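Local coordinates for protein putative cell surface hydrolase (Lactobacillus plantarum, PDB 3LP5) that is probably a cell-surface hydrolase of the alpha/beta hydrolase superfamily, although its substrate is not known, at residues A[97-110]-A[126-140]. Residues are numbered along the deposited sequence; the frame is centred on the assembly and turned at random.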
loop_
_atom_site.group_PDB
_atom_site.type_symbol
_atom_site.label_atom_id
_atom_site.label_comp_id
_atom_site.label_asym_id
_atom_site.label_seq_id
_atom_site.Cartn_x
_atom_site.Cartn_y
_atom_site.Cartn_z
ATOM N N PHE A 97 -8.084 -8.119 15.884
ATOM C CA PHE A 97 -6.707 -8.285 15.455
ATOM C C PHE A 97 -5.913 -7.182 16.099
ATOM O O PHE A 97 -6.418 -6.055 16.203
ATOM C CB PHE A 97 -6.593 -8.287 13.932
ATOM C CG PHE A 97 -7.129 -7.042 13.272
ATOM C CD1 PHE A 97 -6.259 -6.039 12.861
ATOM C CD2 PHE A 97 -8.505 -6.883 13.028
ATOM C CE1 PHE A 97 -6.771 -4.862 12.243
ATOM C CE2 PHE A 97 -9.021 -5.725 12.407
ATOM C CZ PHE A 97 -8.163 -4.722 12.014
ATOM N N ASN A 98 -4.707 -7.465 16.575
ATOM C CA ASN A 98 -3.930 -6.351 17.106
ATOM C C ASN A 98 -2.652 -6.063 16.343
ATOM O O ASN A 98 -1.850 -5.265 16.779
ATOM C CB ASN A 98 -3.747 -6.415 18.631
ATOM C CG ASN A 98 -2.824 -7.528 19.043
ATOM O OD1 ASN A 98 -2.279 -8.251 18.194
ATOM N ND2 ASN A 98 -2.633 -7.688 20.347
ATOM N N HIS A 99 -2.510 -6.701 15.194
ATOM C CA HIS A 99 -1.341 -6.584 14.316
ATOM C C HIS A 99 -1.913 -6.662 12.888
ATOM O O HIS A 99 -2.910 -7.391 12.684
ATOM C CB HIS A 99 -0.326 -7.753 14.548
ATOM C CG HIS A 99 0.600 -7.536 15.713
ATOM N ND1 HIS A 99 0.338 -8.025 16.985
ATOM C CD2 HIS A 99 1.792 -6.886 15.803
ATOM C CE1 HIS A 99 1.323 -7.679 17.803
ATOM N NE2 HIS A 99 2.221 -6.994 17.108
ATOM N N PHE A 100 -1.349 -5.902 11.931
ATOM C CA PHE A 100 -1.765 -6.042 10.528
ATOM C C PHE A 100 -0.620 -5.650 9.577
ATOM O O PHE A 100 0.417 -5.108 10.001
ATOM C CB PHE A 100 -3.047 -5.203 10.219
ATOM C CG PHE A 100 -2.824 -3.718 10.273
ATOM C CD1 PHE A 100 -2.711 -2.989 9.132
ATOM C CD2 PHE A 100 -2.719 -3.057 11.511
ATOM C CE1 PHE A 100 -2.512 -1.596 9.156
ATOM C CE2 PHE A 100 -2.486 -1.640 11.569
ATOM C CZ PHE A 100 -2.391 -0.909 10.401
ATOM N N TYR A 101 -0.766 -6.024 8.312
ATOM C CA TYR A 101 0.111 -5.568 7.255
ATOM C C TYR A 101 -0.687 -4.723 6.247
ATOM O O TYR A 101 -1.902 -4.910 6.017
ATOM C CB TYR A 101 0.750 -6.749 6.531
ATOM C CG TYR A 101 1.156 -7.856 7.469
ATOM C CD1 TYR A 101 2.382 -7.816 8.081
ATOM C CD2 TYR A 101 0.261 -8.868 7.830
ATOM C CE1 TYR A 101 2.779 -8.782 8.940
ATOM C CE2 TYR A 101 0.644 -9.868 8.729
ATOM C CZ TYR A 101 1.920 -9.812 9.276
ATOM O OH TYR A 101 2.389 -10.770 10.161
ATOM N N ALA A 102 0.023 -3.824 5.602
ATOM C CA ALA A 102 -0.648 -2.904 4.695
ATOM C C ALA A 102 -0.000 -2.929 3.327
ATOM O O ALA A 102 1.231 -2.953 3.225
ATOM C CB ALA A 102 -0.607 -1.499 5.298
ATOM N N LEU A 103 -0.844 -2.950 2.268
ATOM C CA LEU A 103 -0.394 -2.789 0.914
ATOM C C LEU A 103 -1.107 -1.565 0.343
ATOM O O LEU A 103 -2.344 -1.491 0.389
ATOM C CB LEU A 103 -0.732 -4.005 0.046
ATOM C CG LEU A 103 -0.330 -3.923 -1.429
ATOM C CD1 LEU A 103 1.147 -3.998 -1.669
ATOM C CD2 LEU A 103 -0.959 -5.019 -2.315
ATOM N N GLY A 104 -0.348 -0.636 -0.229
ATOM C CA GLY A 104 -0.912 0.558 -0.898
ATOM C C GLY A 104 -0.463 0.616 -2.346
ATOM O O GLY A 104 0.748 0.702 -2.654
ATOM N N HIS A 105 -1.420 0.570 -3.271
ATOM C CA HIS A 105 -1.054 0.654 -4.668
ATOM C C HIS A 105 -1.284 2.065 -5.159
ATOM O O HIS A 105 -2.345 2.645 -4.940
ATOM C CB HIS A 105 -1.855 -0.355 -5.521
ATOM C CG HIS A 105 -1.509 -0.298 -6.973
ATOM N ND1 HIS A 105 -2.457 -0.338 -7.967
ATOM C CD2 HIS A 105 -0.309 -0.179 -7.605
ATOM C CE1 HIS A 105 -1.869 -0.246 -9.150
ATOM N NE2 HIS A 105 -0.561 -0.148 -8.960
ATOM N N SER A 106 -0.272 2.634 -5.807
ATOM C CA SER A 106 -0.436 3.949 -6.435
ATOM C C SER A 106 -0.839 4.949 -5.330
ATOM O O SER A 106 -0.197 4.964 -4.302
ATOM C CB SER A 106 -1.457 3.840 -7.595
ATOM O OG SER A 106 -1.799 5.121 -8.134
ATOM N N ASN A 107 -1.896 5.747 -5.493
ATOM C CA ASN A 107 -2.321 6.663 -4.410
ATOM C C ASN A 107 -2.631 5.939 -3.110
ATOM O O ASN A 107 -2.588 6.515 -2.020
ATOM C CB ASN A 107 -3.569 7.408 -4.835
ATOM C CG ASN A 107 -3.304 8.458 -5.914
ATOM O OD1 ASN A 107 -2.188 8.793 -6.208
ATOM N ND2 ASN A 107 -4.368 8.948 -6.519
ATOM N N GLY A 108 -2.948 4.663 -3.186
ATOM C CA GLY A 108 -3.184 3.891 -1.949
ATOM C C GLY A 108 -2.008 3.989 -0.976
ATOM O O GLY A 108 -2.188 3.986 0.264
ATOM N N GLY A 109 -0.792 4.113 -1.510
ATOM C CA GLY A 109 0.396 4.193 -0.625
ATOM C C GLY A 109 0.417 5.519 0.150
ATOM O O GLY A 109 0.837 5.565 1.305
ATOM N N LEU A 110 0.022 6.615 -0.525
ATOM C CA LEU A 110 -0.129 7.923 0.122
ATOM C C LEU A 110 -1.270 7.953 1.141
ATOM O O LEU A 110 -1.151 8.534 2.282
ATOM C CB LEU A 110 -0.420 9.028 -0.945
ATOM C CG LEU A 110 0.384 9.007 -2.245
ATOM C CD1 LEU A 110 0.183 10.343 -3.040
ATOM C CD2 LEU A 110 1.854 8.785 -1.906
ATOM N N VAL A 126 -3.712 -1.444 18.258
ATOM C CA VAL A 126 -3.560 -2.135 16.980
ATOM C C VAL A 126 -2.291 -1.651 16.290
ATOM O O VAL A 126 -2.154 -0.451 15.975
ATOM C CB VAL A 126 -4.788 -1.885 16.092
ATOM C CG1 VAL A 126 -4.780 -2.800 14.867
ATOM C CG2 VAL A 126 -6.037 -2.116 16.890
ATOM N N HIS A 127 -1.340 -2.546 16.052
ATOM C CA HIS A 127 -0.073 -2.091 15.441
ATOM C C HIS A 127 0.161 -2.613 14.014
ATOM O O HIS A 127 -0.255 -3.718 13.705
ATOM C CB HIS A 127 1.095 -2.462 16.338
ATOM C CG HIS A 127 0.916 -1.990 17.748
ATOM N ND1 HIS A 127 0.543 -2.838 18.774
ATOM C CD2 HIS A 127 0.973 -0.747 18.291
ATOM C CE1 HIS A 127 0.418 -2.148 19.896
ATOM N NE2 HIS A 127 0.663 -0.876 19.629
ATOM N N ILE A 128 0.825 -1.800 13.173
ATOM C CA ILE A 128 1.191 -2.234 11.829
ATOM C C ILE A 128 2.582 -2.839 11.918
ATOM O O ILE A 128 3.405 -2.336 12.636
ATOM C CB ILE A 128 1.115 -1.089 10.826
ATOM C CG1 ILE A 128 1.374 -1.586 9.390
ATOM C CG2 ILE A 128 2.023 0.087 11.248
ATOM C CD1 ILE A 128 1.301 -0.527 8.441
ATOM N N ASP A 129 2.811 -3.947 11.235
ATOM C CA ASP A 129 4.121 -4.612 11.252
ATOM C C ASP A 129 4.921 -4.253 10.001
ATOM O O ASP A 129 6.150 -3.979 10.062
ATOM C CB ASP A 129 3.961 -6.151 11.273
ATOM C CG ASP A 129 3.453 -6.694 12.616
ATOM O OD1 ASP A 129 3.335 -5.910 13.599
ATOM O OD2 ASP A 129 3.174 -7.925 12.711
ATOM N N ARG A 130 4.238 -4.301 8.860
ATOM C CA ARG A 130 4.872 -4.077 7.556
ATOM C C ARG A 130 3.947 -3.287 6.616
ATOM O O ARG A 130 2.742 -3.495 6.645
ATOM C CB ARG A 130 5.245 -5.400 6.912
ATOM C CG ARG A 130 6.315 -6.135 7.729
ATOM C CD ARG A 130 6.991 -7.294 6.941
ATOM N NE ARG A 130 5.991 -8.340 6.772
ATOM C CZ ARG A 130 5.908 -9.419 7.548
ATOM N NH1 ARG A 130 6.766 -9.570 8.533
ATOM N NH2 ARG A 130 4.962 -10.326 7.335
ATOM N N LEU A 131 4.538 -2.347 5.876
ATOM C CA LEU A 131 3.928 -1.559 4.781
ATOM C C LEU A 131 4.672 -1.732 3.450
ATOM O O LEU A 131 5.895 -1.559 3.371
ATOM C CB LEU A 131 3.904 -0.056 5.151
ATOM C CG LEU A 131 3.407 0.900 4.036
ATOM C CD1 LEU A 131 1.915 0.625 3.631
ATOM C CD2 LEU A 131 3.700 2.336 4.537
ATOM N N MET A 132 3.973 -2.123 2.410
ATOM C CA MET A 132 4.547 -2.056 1.050
ATOM C C MET A 132 3.721 -1.060 0.225
ATOM O O MET A 132 2.467 -1.096 0.213
ATOM C CB MET A 132 4.611 -3.451 0.388
ATOM C CG MET A 132 4.917 -3.522 -1.159
ATOM S SD MET A 132 5.113 -5.257 -1.774
ATOM C CE MET A 132 6.715 -5.592 -1.106
ATOM N N THR A 133 4.425 -0.189 -0.481
ATOM C CA THR A 133 3.770 0.718 -1.405
ATOM C C THR A 133 4.253 0.446 -2.815
ATOM O O THR A 133 5.425 0.011 -3.013
ATOM C CB THR A 133 3.942 2.214 -1.009
ATOM O OG1 THR A 133 5.286 2.627 -1.200
ATOM C CG2 THR A 133 3.549 2.441 0.499
ATOM N N ILE A 134 3.363 0.645 -3.775
ATOM C CA ILE A 134 3.716 0.353 -5.171
ATOM C C ILE A 134 3.549 1.603 -5.991
ATOM O O ILE A 134 2.416 2.065 -6.195
ATOM C CB ILE A 134 2.880 -0.776 -5.777
ATOM C CG1 ILE A 134 3.037 -2.073 -4.946
ATOM C CG2 ILE A 134 3.373 -1.105 -7.171
ATOM C CD1 ILE A 134 1.816 -2.970 -5.086
ATOM N N ALA A 135 4.658 2.132 -6.510
ATOM C CA ALA A 135 4.580 3.339 -7.358
ATOM C C ALA A 135 3.720 4.465 -6.791
ATOM O O ALA A 135 2.839 5.028 -7.471
ATOM C CB ALA A 135 4.126 2.947 -8.800
ATOM N N SER A 136 3.972 4.831 -5.532
ATOM C CA SER A 136 3.115 5.835 -4.892
ATOM C C SER A 136 3.736 7.199 -5.138
ATOM O O SER A 136 4.924 7.399 -4.863
ATOM C CB SER A 136 2.973 5.551 -3.400
ATOM O OG SER A 136 2.284 4.304 -3.176
ATOM N N PRO A 137 2.950 8.144 -5.690
ATOM C CA PRO A 137 3.493 9.420 -6.045
ATOM C C PRO A 137 3.638 10.419 -4.874
ATOM O O PRO A 137 2.839 11.369 -4.735
ATOM C CB PRO A 137 2.514 9.904 -7.120
ATOM C CG PRO A 137 1.186 9.345 -6.695
ATOM C CD PRO A 137 1.514 8.017 -6.071
ATOM N N TYR A 138 4.700 10.256 -4.076
ATOM C CA TYR A 138 4.882 11.094 -2.874
ATOM C C TYR A 138 4.991 12.593 -3.139
ATOM O O TYR A 138 4.722 13.363 -2.236
ATOM C CB TYR A 138 6.080 10.595 -2.064
ATOM C CG TYR A 138 5.808 9.205 -1.460
ATOM C CD1 TYR A 138 5.049 9.082 -0.301
ATOM C CD2 TYR A 138 6.293 8.046 -2.070
ATOM C CE1 TYR A 138 4.765 7.820 0.250
ATOM C CE2 TYR A 138 6.065 6.742 -1.483
ATOM C CZ TYR A 138 5.249 6.663 -0.370
ATOM O OH TYR A 138 4.989 5.404 0.192
ATOM N N ASN A 139 5.421 12.977 -4.355
ATOM C CA ASN A 139 5.439 14.327 -4.779
ATOM C C ASN A 139 4.467 14.572 -5.944
ATOM O O ASN A 139 4.707 15.427 -6.785
ATOM C CB ASN A 139 6.859 14.782 -5.172
ATOM C CG ASN A 139 7.012 16.276 -5.066
ATOM O OD1 ASN A 139 6.413 16.902 -4.178
ATOM N ND2 ASN A 139 7.835 16.861 -5.920
ATOM N N MET A 140 3.386 13.811 -5.975
ATOM C CA MET A 140 2.300 14.018 -6.952
ATOM C C MET A 140 2.848 13.882 -8.372
ATOM O O MET A 140 3.604 12.926 -8.645
ATOM C CB MET A 140 1.560 15.348 -6.689
ATOM C CG MET A 140 0.686 15.342 -5.429
ATOM S SD MET A 140 -0.908 14.336 -5.251
ATOM C CE MET A 140 -0.340 12.727 -5.002
HETATM O O HOH W 1 1.113 4.759 -9.460
#
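This is the core of a beta-alpha-beta unit in an alpha/beta hydrolase fold: strands 99-105 and 127-134 run parallel, from His99 beside His127 to His105 beside Ile134. The bonds alternate down the pair, for example Asp129 N to Phe100 O (2.9 Å) and Gly104 N to Met132 O (2.9 Å). Between the Phe100-Ile128 and Ala102-Leu131 pairs the second strand has two residues, Asp129 and Arg130, against Tyr101 alone, consistent with a beta bulge, and Arg130 N is buried there without a partner. Phe100 CG sits between its backbone N and carbonyl carbon (chi1 68°), which lays the ring against Ile128: Ile128 CB makes a CH-pi contact, 4.0 Å from the centroid of the Phe100 ring. On the other face of the sheet, Tyr101 CE1 lies over the Arg130 guanidinium, the two planes only 17° apart, while Arg130 NE bonds Leu231 O. His99 ND1 donates to Asn98 OD1 (2.9 Å), and its ring lies obliquely across the Asp129 carboxylate; an alanine in place of His99 would probably cost Asn98 OD1 this donor and leave a gap beside that carboxylate. Gly104, Ser106 and Gly108 fit a GxSxG nucleophile elbow; the positive phi of Ser106 (59°) is the strain expected there, consistent with Ser106 being the nucleophile, as in relatives. Ser106 O takes Ser136 OG (2.8 Å), on a lone pair, as well as Gly109 N. Beyond it, Leu110 CD2 makes a CH-pi contact over the Tyr138 ring. Around this pair, strand 7-10 bonds the far edge of 99-105, helix 107-118 packs on Ala102, Ile128 and Leu131, and helix 217-231 meets Leu103 and Met132 on the opposite face.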